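Local coordinates for protein integral membrane indolylacetylinositol arabinosyltransferase EmbB (Mycolicibacterium smegmatis MC2 155, PDB 7BVC) that probably polymerises arabinose into the arabinan of cell-wall arabinogalactan, as a membrane-embedded glycosyltransferase that binds ethambutol, at residues 144-149 against 160-164; 542-546 against 603-607; 400-405 against 419-424. One frame throughout, in Å; residues are numbered along the deposited sequence.

Contact 1: residues 144-149 against 160-164; sequences DCQRIE and DFVGL
E149 and D160 form an antiparallel hydrogen-bonded pair: E149 N reaches D160 O at 2.9 Å, and D160 N reaches E149 O at 2.8 Å. Beyond this single bridge the pairing becomes irregular. R147 lies level with V162 without a backbone bond, and the chains are joined again where Q146 N bonds V162 O (3.1 Å), approaching nearly in line with the V162 carbonyl. F161 to L164 then turn away in a type II beta turn, closed by L164 N on F161 O; G163 sits at its third position with the positive phi (106°) usual for glycine there.

I148 and F161 extend side by side in the same direction. I148 CG2 lies over one face of the F161 ring, and the ethyl arm meets its CD2 and CE2, I148 CD1 3.6 Å from F161 CE2; I148 CA-H points at D160 O. V162 lies along R147, with CB over one face of the guanidinium and V162 CG1 3.8 Å from R147 NH1. The same guanidinium forms a doubtfully short salt bridge with E149. Nearer the turn, the CD1 methyl of L164 packs on C145 SG and CB and on the carboxylate of D144.

C145 also forms the disulfide to C85, and strand 147-149 is an outer strand of its small sheet in the concanavalin-like domain, paired with strand 80-84. The loop is thus held by three backbone bonds beside a covalent crosslink. The carboxylates of E149 and D160 come near each other, E149 OE1 4.3 Å from D160 OD2; R147 would be expected to ease that proximity.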
ATOM      1  N   ASP B 144      29.680 -57.250   4.732  1.00101.41           N
ATOM      2  CA  ASP B 144      28.302 -57.713   4.622  1.00101.41           C
ATOM      3  C   ASP B 144      27.401 -56.799   3.808  1.00101.41           C
ATOM      4  O   ASP B 144      26.301 -57.231   3.437  1.00101.41           O
ATOM      5  CB  ASP B 144      27.682 -57.920   6.014  1.00101.41           C
ATOM      6  CG  ASP B 144      27.700 -56.660   6.865  1.00101.41           C
ATOM      7  OD1 ASP B 144      27.897 -55.552   6.326  1.00101.41           O
ATOM      8  OD2 ASP B 144      27.508 -56.782   8.094  1.00101.41           O
ATOM      9  N   CYS B 145      27.849 -55.590   3.486  1.00 96.88           N
ATOM     10  CA  CYS B 145      27.035 -54.674   2.688  1.00 96.88           C
ATOM     11  C   CYS B 145      27.107 -55.020   1.198  1.00 96.88           C
ATOM     12  O   CYS B 145      28.168 -55.383   0.691  1.00 96.88           O
ATOM     13  CB  CYS B 145      27.479 -53.227   2.915  1.00 96.88           C
ATOM     14  SG  CYS B 145      26.126 -52.076   3.251  1.00 96.88           S
ATOM     15  N   GLN B 146      25.978 -54.907   0.500  1.00 90.06           N
ATOM     16  CA  GLN B 146      25.930 -55.211  -0.924  1.00 90.06           C
ATOM     17  C   GLN B 146      25.706 -53.971  -1.774  1.00 90.06           C
ATOM     18  O   GLN B 146      26.462 -53.732  -2.720  1.00 90.06           O
ATOM     19  CB  GLN B 146      24.834 -56.252  -1.212  1.00 90.06           C
ATOM     20  CG  GLN B 146      25.088 -57.623  -0.611  1.00 90.06           C
ATOM     21  CD  GLN B 146      24.067 -58.650  -1.062  1.00 90.06           C
ATOM     22  OE1 GLN B 146      23.020 -58.817  -0.438  1.00 90.06           O
ATOM     23  NE2 GLN B 146      24.368 -59.338  -2.156  1.00 90.06           N
ATOM     24  N   ARG B 147      24.693 -53.167  -1.454  1.00 79.09           N
ATOM     25  CA  ARG B 147      24.347 -51.995  -2.243  1.00 79.09           C
ATOM     26  C   ARG B 147      23.756 -50.939  -1.320  1.00 79.09           C
ATOM     27  O   ARG B 147      23.618 -51.147  -0.111  1.00 79.09           O
ATOM     28  CB  ARG B 147      23.353 -52.346  -3.357  1.00 79.09           C
ATOM     29  CG  ARG B 147      23.910 -53.195  -4.484  1.00 79.09           C
ATOM     30  CD  ARG B 147      22.796 -53.689  -5.386  1.00 79.09           C
ATOM     31  NE  ARG B 147      22.265 -54.970  -4.933  1.00 79.09           N
ATOM     32  CZ  ARG B 147      21.000 -55.174  -4.583  1.00 79.09           C
ATOM     33  NH1 ARG B 147      20.606 -56.373  -4.180  1.00 79.09           N
ATOM     34  NH2 ARG B 147      20.128 -54.177  -4.635  1.00 79.09           N
ATOM     35  N   ILE B 148      23.417 -49.794  -1.907  1.00 69.28           N
ATOM     36  CA  ILE B 148      22.654 -48.733  -1.257  1.00 69.28           C
ATOM     37  C   ILE B 148      21.732 -48.146  -2.315  1.00 69.28           C
ATOM     38  O   ILE B 148      22.205 -47.661  -3.348  1.00 69.28           O
ATOM     39  CB  ILE B 148      23.552 -47.630  -0.667  1.00 69.28           C
ATOM     40  CG1 ILE B 148      24.462 -48.185   0.429  1.00 69.28           C
ATOM     41  CG2 ILE B 148      22.705 -46.499  -0.119  1.00 69.28           C
ATOM     42  CD1 ILE B 148      25.517 -47.214   0.896  1.00 69.28           C
ATOM     43  N   GLU B 149      20.427 -48.186  -2.065  1.00 66.91           N
ATOM     44  CA  GLU B 149      19.426 -47.819  -3.063  1.00 66.91           C
ATOM     45  C   GLU B 149      18.587 -46.664  -2.537  1.00 66.91           C
ATOM     46  O   GLU B 149      17.901 -46.805  -1.524  1.00 66.91           O
ATOM     47  CB  GLU B 149      18.555 -49.022  -3.419  1.00 66.91           C
ATOM     48  CG  GLU B 149      19.316 -50.087  -4.196  1.00 66.91           C
ATOM     49  CD  GLU B 149      18.494 -51.328  -4.459  1.00 66.91           C
ATOM     50  OE1 GLU B 149      17.416 -51.469  -3.846  1.00 66.91           O
ATOM     51  OE2 GLU B 149      18.926 -52.161  -5.283  1.00 66.91           O
ATOM     52  N   ASP B 160      17.813 -47.774   1.119  1.00 75.11           N
ATOM     53  CA  ASP B 160      17.960 -49.163   1.515  1.00 75.11           C
ATOM     54  C   ASP B 160      19.437 -49.526   1.551  1.00 75.11           C
ATOM     55  O   ASP B 160      20.220 -49.074   0.710  1.00 75.11           O
ATOM     56  CB  ASP B 160      17.237 -50.099   0.544  1.00 75.11           C
ATOM     57  CG  ASP B 160      15.743 -49.873   0.524  1.00 75.11           C
ATOM     58  OD1 ASP B 160      15.202 -49.405   1.541  1.00 75.11           O
ATOM     59  OD2 ASP B 160      15.110 -50.163  -0.509  1.00 75.11           O
ATOM     60  N   PHE B 161      19.792 -50.380   2.503  1.00 77.47           N
ATOM     61  CA  PHE B 161      21.177 -50.760   2.754  1.00 77.47           C
ATOM     62  C   PHE B 161      21.324 -52.269   2.641  1.00 77.47           C
ATOM     63  O   PHE B 161      21.816 -52.915   3.571  1.00 77.47           O
ATOM     64  CB  PHE B 161      21.632 -50.289   4.135  1.00 77.47           C
ATOM     65  CG  PHE B 161      22.064 -48.855   4.180  1.00 77.47           C
ATOM     66  CD1 PHE B 161      21.143 -47.843   4.384  1.00 77.47           C
ATOM     67  CD2 PHE B 161      23.395 -48.516   4.025  1.00 77.47           C
ATOM     68  CE1 PHE B 161      21.542 -46.524   4.427  1.00 77.47           C
ATOM     69  CE2 PHE B 161      23.797 -47.200   4.068  1.00 77.47           C
ATOM     70  CZ  PHE B 161      22.870 -46.204   4.270  1.00 77.47           C
ATOM     71  N   VAL B 162      20.890 -52.823   1.508  1.00 82.19           N
ATOM     72  CA  VAL B 162      20.729 -54.261   1.302  1.00 82.19           C
ATOM     73  C   VAL B 162      21.918 -55.037   1.851  1.00 82.19           C
ATOM     74  O   VAL B 162      23.073 -54.732   1.538  1.00 82.19           O
ATOM     75  CB  VAL B 162      20.533 -54.571  -0.192  1.00 82.19           C
ATOM     76  CG1 VAL B 162      20.118 -56.017  -0.387  1.00 82.19           C
ATOM     77  CG2 VAL B 162      19.515 -53.623  -0.804  1.00 82.19           C
ATOM     78  N   GLY B 163      21.634 -56.043   2.674  1.00 89.16           N
ATOM     79  CA  GLY B 163      22.646 -56.804   3.368  1.00 89.16           C
ATOM     80  C   GLY B 163      22.753 -56.494   4.846  1.00 89.16           C
ATOM     81  O   GLY B 163      23.247 -57.334   5.607  1.00 89.16           O
ATOM     82  N   LEU B 164      22.303 -55.318   5.267  1.00 93.37           N
ATOM     83  CA  LEU B 164      22.366 -54.895   6.656  1.00 93.37           C
ATOM     84  C   LEU B 164      20.996 -55.002   7.313  1.00 93.37           C
ATOM     85  O   LEU B 164      19.959 -54.887   6.655  1.00 93.37           O
ATOM     86  CB  LEU B 164      22.872 -53.454   6.763  1.00 93.37           C
ATOM     87  CG  LEU B 164      24.364 -53.240   7.020  1.00 93.37           C
ATOM     88  CD1 LEU B 164      25.179 -53.602   5.792  1.00 93.37           C
ATOM     89  CD2 LEU B 164      24.631 -51.803   7.438  1.00 93.37           C
TER

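Contact 2: residues 542-546 against 603-607; sequences MMLRR and TVLRS
M542, in the last turn of helix 527-545, and R546, just after its C-terminal end, reach across to the loop V604-R606 that precedes helix 608-625; both segments belong to the helical GT-C membrane domain. The bond from CA to CB of M542 already points at the loop, and the anti torsion (chi1 -175°) sends CG onward, so that the extended chain delivers the sulfur and methyl to V604 and L605. M542 SD lies 4.0 Å from L605 CG. M542 CE goes further, to 3.6 Å from V604 CG1 and 3.7 Å from L605 CG, so the methyl group makes the main apolar contact.

R546, the first residue to leave the helical backbone, also starts toward the loop, its chain extended from CG to NE. Its guanidinium presents one face to V604: the carbonyl O lies over it, and V604 CG1 stands 4.1 Å above the plane toward its rim. R546 NH2 is 2.9 Å from V604 O, but at a poor angle for a hydrogen bond. R606, bent at chi3, brings its own guanidinium to the same place, the two planes 73° apart. The modelled NH2 to NH2 approach is too close for two donors, and the exact placement of these ends is doubtful.

Phospholipid lies close by: R545, between the two contact-making residues, binds a cardiolipin oxygen in a salt bridge. The negative end of helix 527-545 would be expected to favour R545 and R546. On the loop side, L605 O accepts a hydrogen bond from R611 NE.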
ATOM      1  N   MET B 542     -26.875  13.993 -17.009  1.00 51.25           N
ATOM      2  CA  MET B 542     -27.605  14.867 -17.920  1.00 51.25           C
ATOM      3  C   MET B 542     -28.536  14.086 -18.836  1.00 51.25           C
ATOM      4  O   MET B 542     -29.624  14.572 -19.165  1.00 51.25           O
ATOM      5  CB  MET B 542     -26.624  15.698 -18.746  1.00 51.25           C
ATOM      6  CG  MET B 542     -27.291  16.723 -19.635  1.00 51.25           C
ATOM      7  SD  MET B 542     -26.228  18.127 -19.993  1.00 51.25           S
ATOM      8  CE  MET B 542     -27.444  19.307 -20.563  1.00 51.25           C
ATOM      9  N   MET B 543     -28.136  12.884 -19.256  1.00 54.09           N
ATOM     10  CA  MET B 543     -29.022  12.033 -20.038  1.00 54.09           C
ATOM     11  C   MET B 543     -30.171  11.487 -19.205  1.00 54.09           C
ATOM     12  O   MET B 543     -31.200  11.107 -19.769  1.00 54.09           O
ATOM     13  CB  MET B 543     -28.237  10.876 -20.655  1.00 54.09           C
ATOM     14  CG  MET B 543     -27.347  11.274 -21.816  1.00 54.09           C
ATOM     15  SD  MET B 543     -28.280  11.619 -23.316  1.00 54.09           S
ATOM     16  CE  MET B 543     -28.379   9.986 -24.037  1.00 54.09           C
ATOM     17  N   LEU B 544     -30.009  11.421 -17.882  1.00 50.90           N
ATOM     18  CA  LEU B 544     -31.110  10.974 -17.032  1.00 50.90           C
ATOM     19  C   LEU B 544     -32.258  11.976 -17.039  1.00 50.90           C
ATOM     20  O   LEU B 544     -33.418  11.602 -17.242  1.00 50.90           O
ATOM     21  CB  LEU B 544     -30.613  10.737 -15.608  1.00 50.90           C
ATOM     22  CG  LEU B 544     -30.178   9.311 -15.275  1.00 50.90           C
ATOM     23  CD1 LEU B 544     -29.856   9.187 -13.798  1.00 50.90           C
ATOM     24  CD2 LEU B 544     -31.254   8.319 -15.674  1.00 50.90           C
ATOM     25  N   ARG B 545     -31.955  13.257 -16.815  1.00 48.12           N
ATOM     26  CA  ARG B 545     -33.011  14.261 -16.721  1.00 48.12           C
ATOM     27  C   ARG B 545     -33.605  14.575 -18.088  1.00 48.12           C
ATOM     28  O   ARG B 545     -34.828  14.556 -18.263  1.00 48.12           O
ATOM     29  CB  ARG B 545     -32.470  15.535 -16.072  1.00 48.12           C
ATOM     30  CG  ARG B 545     -33.301  16.768 -16.381  1.00 48.12           C
ATOM     31  CD  ARG B 545     -32.923  17.937 -15.495  1.00 48.12           C
ATOM     32  NE  ARG B 545     -33.350  17.735 -14.116  1.00 48.12           N
ATOM     33  CZ  ARG B 545     -33.192  18.631 -13.149  1.00 48.12           C
ATOM     34  NH1 ARG B 545     -33.608  18.362 -11.921  1.00 48.12           N
ATOM     35  NH2 ARG B 545     -32.621  19.798 -13.412  1.00 48.12           N
ATOM     36  N   ARG B 546     -32.757  14.882 -19.064  1.00 47.53           N
ATOM     37  CA  ARG B 546     -33.211  15.227 -20.401  1.00 47.53           C
ATOM     38  C   ARG B 546     -33.464  13.968 -21.219  1.00 47.53           C
ATOM     39  O   ARG B 546     -32.807  12.941 -21.036  1.00 47.53           O
ATOM     40  CB  ARG B 546     -32.183  16.107 -21.109  1.00 47.53           C
ATOM     41  CG  ARG B 546     -32.204  17.562 -20.690  1.00 47.53           C
ATOM     42  CD  ARG B 546     -30.908  18.238 -21.081  1.00 47.53           C
ATOM     43  NE  ARG B 546     -31.030  19.688 -21.176  1.00 47.53           N
ATOM     44  CZ  ARG B 546     -31.367  20.338 -22.283  1.00 47.53           C
ATOM     45  NH1 ARG B 546     -31.627  19.667 -23.395  1.00 47.53           N
ATOM     46  NH2 ARG B 546     -31.446  21.658 -22.279  1.00 47.53           N
ATOM     47  N   THR B 603     -25.340  25.309 -26.319  1.00 41.19           N
ATOM     48  CA  THR B 603     -26.663  25.117 -26.896  1.00 41.19           C
ATOM     49  C   THR B 603     -27.460  24.017 -26.211  1.00 41.19           C
ATOM     50  O   THR B 603     -28.681  23.952 -26.398  1.00 41.19           O
ATOM     51  CB  THR B 603     -26.554  24.800 -28.392  1.00 41.19           C
ATOM     52  OG1 THR B 603     -25.802  23.593 -28.574  1.00 41.19           O
ATOM     53  CG2 THR B 603     -25.865  25.933 -29.124  1.00 41.19           C
ATOM     54  N   VAL B 604     -26.810  23.162 -25.429  1.00 40.55           N
ATOM     55  CA  VAL B 604     -27.476  22.117 -24.665  1.00 40.55           C
ATOM     56  C   VAL B 604     -27.553  22.478 -23.186  1.00 40.55           C
ATOM     57  O   VAL B 604     -28.617  22.395 -22.572  1.00 40.55           O
ATOM     58  CB  VAL B 604     -26.781  20.755 -24.870  1.00 40.55           C
ATOM     59  CG1 VAL B 604     -27.538  19.661 -24.150  1.00 40.55           C
ATOM     60  CG2 VAL B 604     -26.674  20.440 -26.349  1.00 40.55           C
ATOM     61  N   LEU B 605     -26.429  22.883 -22.595  1.00 39.76           N
ATOM     62  CA  LEU B 605     -26.421  23.473 -21.257  1.00 39.76           C
ATOM     63  C   LEU B 605     -26.607  24.973 -21.426  1.00 39.76           C
ATOM     64  O   LEU B 605     -25.680  25.687 -21.811  1.00 39.76           O
ATOM     65  CB  LEU B 605     -25.126  23.150 -20.522  1.00 39.76           C
ATOM     66  CG  LEU B 605     -25.148  21.988 -19.528  1.00 39.76           C
ATOM     67  CD1 LEU B 605     -23.796  21.838 -18.855  1.00 39.76           C
ATOM     68  CD2 LEU B 605     -26.236  22.186 -18.496  1.00 39.76           C
ATOM     69  N   ARG B 606     -27.811  25.459 -21.130  1.00 41.08           N
ATOM     70  CA  ARG B 606     -28.169  26.833 -21.442  1.00 41.08           C
ATOM     71  C   ARG B 606     -27.913  27.804 -20.298  1.00 41.08           C
ATOM     72  O   ARG B 606     -27.814  29.011 -20.544  1.00 41.08           O
ATOM     73  CB  ARG B 606     -29.640  26.907 -21.853  1.00 41.08           C
ATOM     74  CG  ARG B 606     -30.025  25.885 -22.907  1.00 41.08           C
ATOM     75  CD  ARG B 606     -31.526  25.684 -22.964  1.00 41.08           C
ATOM     76  NE  ARG B 606     -31.975  24.643 -22.047  1.00 41.08           N
ATOM     77  CZ  ARG B 606     -33.238  24.252 -21.932  1.00 41.08           C
ATOM     78  NH1 ARG B 606     -34.177  24.817 -22.676  1.00 41.08           N
ATOM     79  NH2 ARG B 606     -33.566  23.299 -21.070  1.00 41.08           N
ATOM     80  N   SER B 607     -27.801  27.319 -19.066  1.00 44.72           N
ATOM     81  CA  SER B 607     -27.583  28.184 -17.916  1.00 44.72           C
ATOM     82  C   SER B 607     -26.093  28.347 -17.657  1.00 44.72           C
ATOM     83  O   SER B 607     -25.314  27.407 -17.826  1.00 44.72           O
ATOM     84  CB  SER B 607     -28.271  27.620 -16.674  1.00 44.72           C
ATOM     85  OG  SER B 607     -27.524  26.551 -16.126  1.00 44.72           O
TER

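Contact 3: residues 400-405 against 419-424; sequences ITYVLI and LAITTA
T401 and T423 meet with the same first torsion, chi1 -60°, which sets each hydroxyl beside its own backbone N and each methyl anti to it. The two side chains run past one another, pointing opposite ways, across an antiparallel helical hairpin built from the consecutive helices 391-411 and 415-428. The axes of the two short segments come within 8.9 Å, at 171° between their directions. The backbones are nearest at T401 and A420, with CA atoms 5.0 Å apart.

Between the threonines, T423 CG2 lies 3.4 Å from T401 OG1, a methyl against a hydroxyl. T401 spends its hydroxyl within its own helix, on G397 O, and turns its CG2 to A420. The small A420 CB points at the partner helix, where it fits between L404 CB and I405 CG1 (4.0 Å to the latter). L404 also starts toward the other helix; L404 CD1 rests against A420 N and L419 CB, and the side chain stands about perpendicular to that of T423. I400 CG2 adds a looser methyl contact to T423 CG2.

Helix 439-443 packs against the same joint, touching T401, I405 and A424. With the hydroxyls bonded to their own backbones, the interface itself is van der Waals packing. L419 O takes three donors: T423 N, T423 OG1 at 3.0 Å from above the carbonyl plane, and T422 OG1 at 2.8 Å.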
ATOM      1  N   ILE B 400     -13.902  -3.111 -32.680  1.00 43.63           N
ATOM      2  CA  ILE B 400     -14.424  -3.799 -33.857  1.00 43.63           C
ATOM      3  C   ILE B 400     -15.712  -4.536 -33.519  1.00 43.63           C
ATOM      4  O   ILE B 400     -16.648  -4.583 -34.327  1.00 43.63           O
ATOM      5  CB  ILE B 400     -13.362  -4.750 -34.440  1.00 43.63           C
ATOM      6  CG1 ILE B 400     -12.169  -3.963 -34.977  1.00 43.63           C
ATOM      7  CG2 ILE B 400     -13.951  -5.601 -35.547  1.00 43.63           C
ATOM      8  CD1 ILE B 400     -11.037  -4.836 -35.458  1.00 43.63           C
ATOM      9  N   THR B 401     -15.786  -5.119 -32.320  1.00 44.82           N
ATOM     10  CA  THR B 401     -17.009  -5.805 -31.910  1.00 44.82           C
ATOM     11  C   THR B 401     -18.189  -4.841 -31.854  1.00 44.82           C
ATOM     12  O   THR B 401     -19.277  -5.139 -32.362  1.00 44.82           O
ATOM     13  CB  THR B 401     -16.800  -6.480 -30.555  1.00 44.82           C
ATOM     14  OG1 THR B 401     -15.733  -7.430 -30.655  1.00 44.82           O
ATOM     15  CG2 THR B 401     -18.064  -7.196 -30.119  1.00 44.82           C
ATOM     16  N   TYR B 402     -17.989  -3.677 -31.233  1.00 45.29           N
ATOM     17  CA  TYR B 402     -19.041  -2.667 -31.170  1.00 45.29           C
ATOM     18  C   TYR B 402     -19.451  -2.208 -32.563  1.00 45.29           C
ATOM     19  O   TYR B 402     -20.645  -2.060 -32.851  1.00 45.29           O
ATOM     20  CB  TYR B 402     -18.568  -1.485 -30.322  1.00 45.29           C
ATOM     21  CG  TYR B 402     -19.477  -0.277 -30.347  1.00 45.29           C
ATOM     22  CD1 TYR B 402     -20.596  -0.208 -29.533  1.00 45.29           C
ATOM     23  CD2 TYR B 402     -19.200   0.806 -31.168  1.00 45.29           C
ATOM     24  CE1 TYR B 402     -21.422   0.897 -29.545  1.00 45.29           C
ATOM     25  CE2 TYR B 402     -20.021   1.915 -31.188  1.00 45.29           C
ATOM     26  CZ  TYR B 402     -21.131   1.955 -30.374  1.00 45.29           C
ATOM     27  OH  TYR B 402     -21.951   3.058 -30.390  1.00 45.29           O
ATOM     28  N   VAL B 403     -18.474  -1.973 -33.444  1.00 43.72           N
ATOM     29  CA  VAL B 403     -18.789  -1.518 -34.796  1.00 43.72           C
ATOM     30  C   VAL B 403     -19.606  -2.568 -35.540  1.00 43.72           C
ATOM     31  O   VAL B 403     -20.582  -2.245 -36.227  1.00 43.72           O
ATOM     32  CB  VAL B 403     -17.495  -1.161 -35.550  1.00 43.72           C
ATOM     33  CG1 VAL B 403     -17.780  -0.942 -37.022  1.00 43.72           C
ATOM     34  CG2 VAL B 403     -16.861   0.077 -34.947  1.00 43.72           C
ATOM     35  N   LEU B 404     -19.236  -3.843 -35.397  1.00 45.00           N
ATOM     36  CA  LEU B 404     -19.954  -4.902 -36.098  1.00 45.00           C
ATOM     37  C   LEU B 404     -21.367  -5.070 -35.553  1.00 45.00           C
ATOM     38  O   LEU B 404     -22.309  -5.303 -36.320  1.00 45.00           O
ATOM     39  CB  LEU B 404     -19.179  -6.215 -35.996  1.00 45.00           C
ATOM     40  CG  LEU B 404     -17.944  -6.333 -36.887  1.00 45.00           C
ATOM     41  CD1 LEU B 404     -17.222  -7.639 -36.625  1.00 45.00           C
ATOM     42  CD2 LEU B 404     -18.333  -6.220 -38.348  1.00 45.00           C
ATOM     43  N   ILE B 405     -21.539  -4.946 -34.238  1.00 47.27           N
ATOM     44  CA  ILE B 405     -22.876  -5.065 -33.665  1.00 47.27           C
ATOM     45  C   ILE B 405     -23.754  -3.898 -34.103  1.00 47.27           C
ATOM     46  O   ILE B 405     -24.942  -4.074 -34.403  1.00 47.27           O
ATOM     47  CB  ILE B 405     -22.793  -5.183 -32.133  1.00 47.27           C
ATOM     48  CG1 ILE B 405     -22.559  -6.639 -31.743  1.00 47.27           C
ATOM     49  CG2 ILE B 405     -24.051  -4.648 -31.474  1.00 47.27           C
ATOM     50  CD1 ILE B 405     -22.436  -6.852 -30.269  1.00 47.27           C
ATOM     51  N   LEU B 419     -20.078 -12.498 -36.810  1.00 47.72           N
ATOM     52  CA  LEU B 419     -18.644 -12.226 -36.810  1.00 47.72           C
ATOM     53  C   LEU B 419     -18.206 -11.526 -35.531  1.00 47.72           C
ATOM     54  O   LEU B 419     -17.054 -11.676 -35.103  1.00 47.72           O
ATOM     55  CB  LEU B 419     -18.264 -11.389 -38.029  1.00 47.72           C
ATOM     56  CG  LEU B 419     -18.455 -12.049 -39.394  1.00 47.72           C
ATOM     57  CD1 LEU B 419     -18.193 -11.056 -40.511  1.00 47.72           C
ATOM     58  CD2 LEU B 419     -17.549 -13.258 -39.526  1.00 47.72           C
ATOM     59  N   ALA B 420     -19.106 -10.758 -34.909  1.00 46.67           N
ATOM     60  CA  ALA B 420     -18.769 -10.090 -33.658  1.00 46.67           C
ATOM     61  C   ALA B 420     -18.498 -11.090 -32.543  1.00 46.67           C
ATOM     62  O   ALA B 420     -17.652 -10.836 -31.681  1.00 46.67           O
ATOM     63  CB  ALA B 420     -19.889  -9.136 -33.253  1.00 46.67           C
ATOM     64  N   ILE B 421     -19.187 -12.231 -32.551  1.00 47.74           N
ATOM     65  CA  ILE B 421     -18.953 -13.238 -31.521  1.00 47.74           C
ATOM     66  C   ILE B 421     -17.561 -13.839 -31.670  1.00 47.74           C
ATOM     67  O   ILE B 421     -16.844 -14.030 -30.680  1.00 47.74           O
ATOM     68  CB  ILE B 421     -20.048 -14.317 -31.574  1.00 47.74           C
ATOM     69  CG1 ILE B 421     -21.422 -13.687 -31.352  1.00 47.74           C
ATOM     70  CG2 ILE B 421     -19.789 -15.383 -30.528  1.00 47.74           C
ATOM     71  CD1 ILE B 421     -22.530 -14.694 -31.160  1.00 47.74           C
ATOM     72  N   THR B 422     -17.149 -14.139 -32.905  1.00 47.31           N
ATOM     73  CA  THR B 422     -15.801 -14.651 -33.125  1.00 47.31           C
ATOM     74  C   THR B 422     -14.753 -13.609 -32.766  1.00 47.31           C
ATOM     75  O   THR B 422     -13.708 -13.944 -32.197  1.00 47.31           O
ATOM     76  CB  THR B 422     -15.622 -15.090 -34.576  1.00 47.31           C
ATOM     77  OG1 THR B 422     -15.477 -13.936 -35.411  1.00 47.31           O
ATOM     78  CG2 THR B 422     -16.817 -15.886 -35.040  1.00 47.31           C
ATOM     79  N   THR B 423     -15.011 -12.340 -33.093  1.00 45.54           N
ATOM     80  CA  THR B 423     -14.072 -11.286 -32.725  1.00 45.54           C
ATOM     81  C   THR B 423     -13.926 -11.184 -31.211  1.00 45.54           C
ATOM     82  O   THR B 423     -12.807 -11.068 -30.694  1.00 45.54           O
ATOM     83  CB  THR B 423     -14.526  -9.949 -33.311  1.00 45.54           C
ATOM     84  OG1 THR B 423     -14.575 -10.045 -34.739  1.00 45.54           O
ATOM     85  CG2 THR B 423     -13.562  -8.844 -32.921  1.00 45.54           C
ATOM     86  N   ALA B 424     -15.044 -11.236 -30.485  1.00 48.15           N
ATOM     87  CA  ALA B 424     -14.991 -11.162 -29.029  1.00 48.15           C
ATOM     88  C   ALA B 424     -14.268 -12.364 -28.439  1.00 48.15           C
ATOM     89  O   ALA B 424     -13.472 -12.219 -27.506  1.00 48.15           O
ATOM     90  CB  ALA B 424     -16.403 -11.050 -28.457  1.00 48.15           C
TER

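Overall arrangement
Contact 1 lies in the concanavalin-like domain, about 70 Å between centres from contact 3 and about 92 Å from contact 2, on the opposite side of the chain's centre from the latter. Contacts 2 and 3 share the membrane domain but use different helices; their nearest atoms are about 11 Å apart. Contact 2 is a surface contact, contacts 1 and 3 are partly buried. Their chemistry follows: backbone hydrogen bonds and a disulfide fasten strand to loop in contact 1, a methionine and two arginines join helix end to loop beside lipid in contact 2, and small and branched side chains bring neighbouring helices together in contact 3.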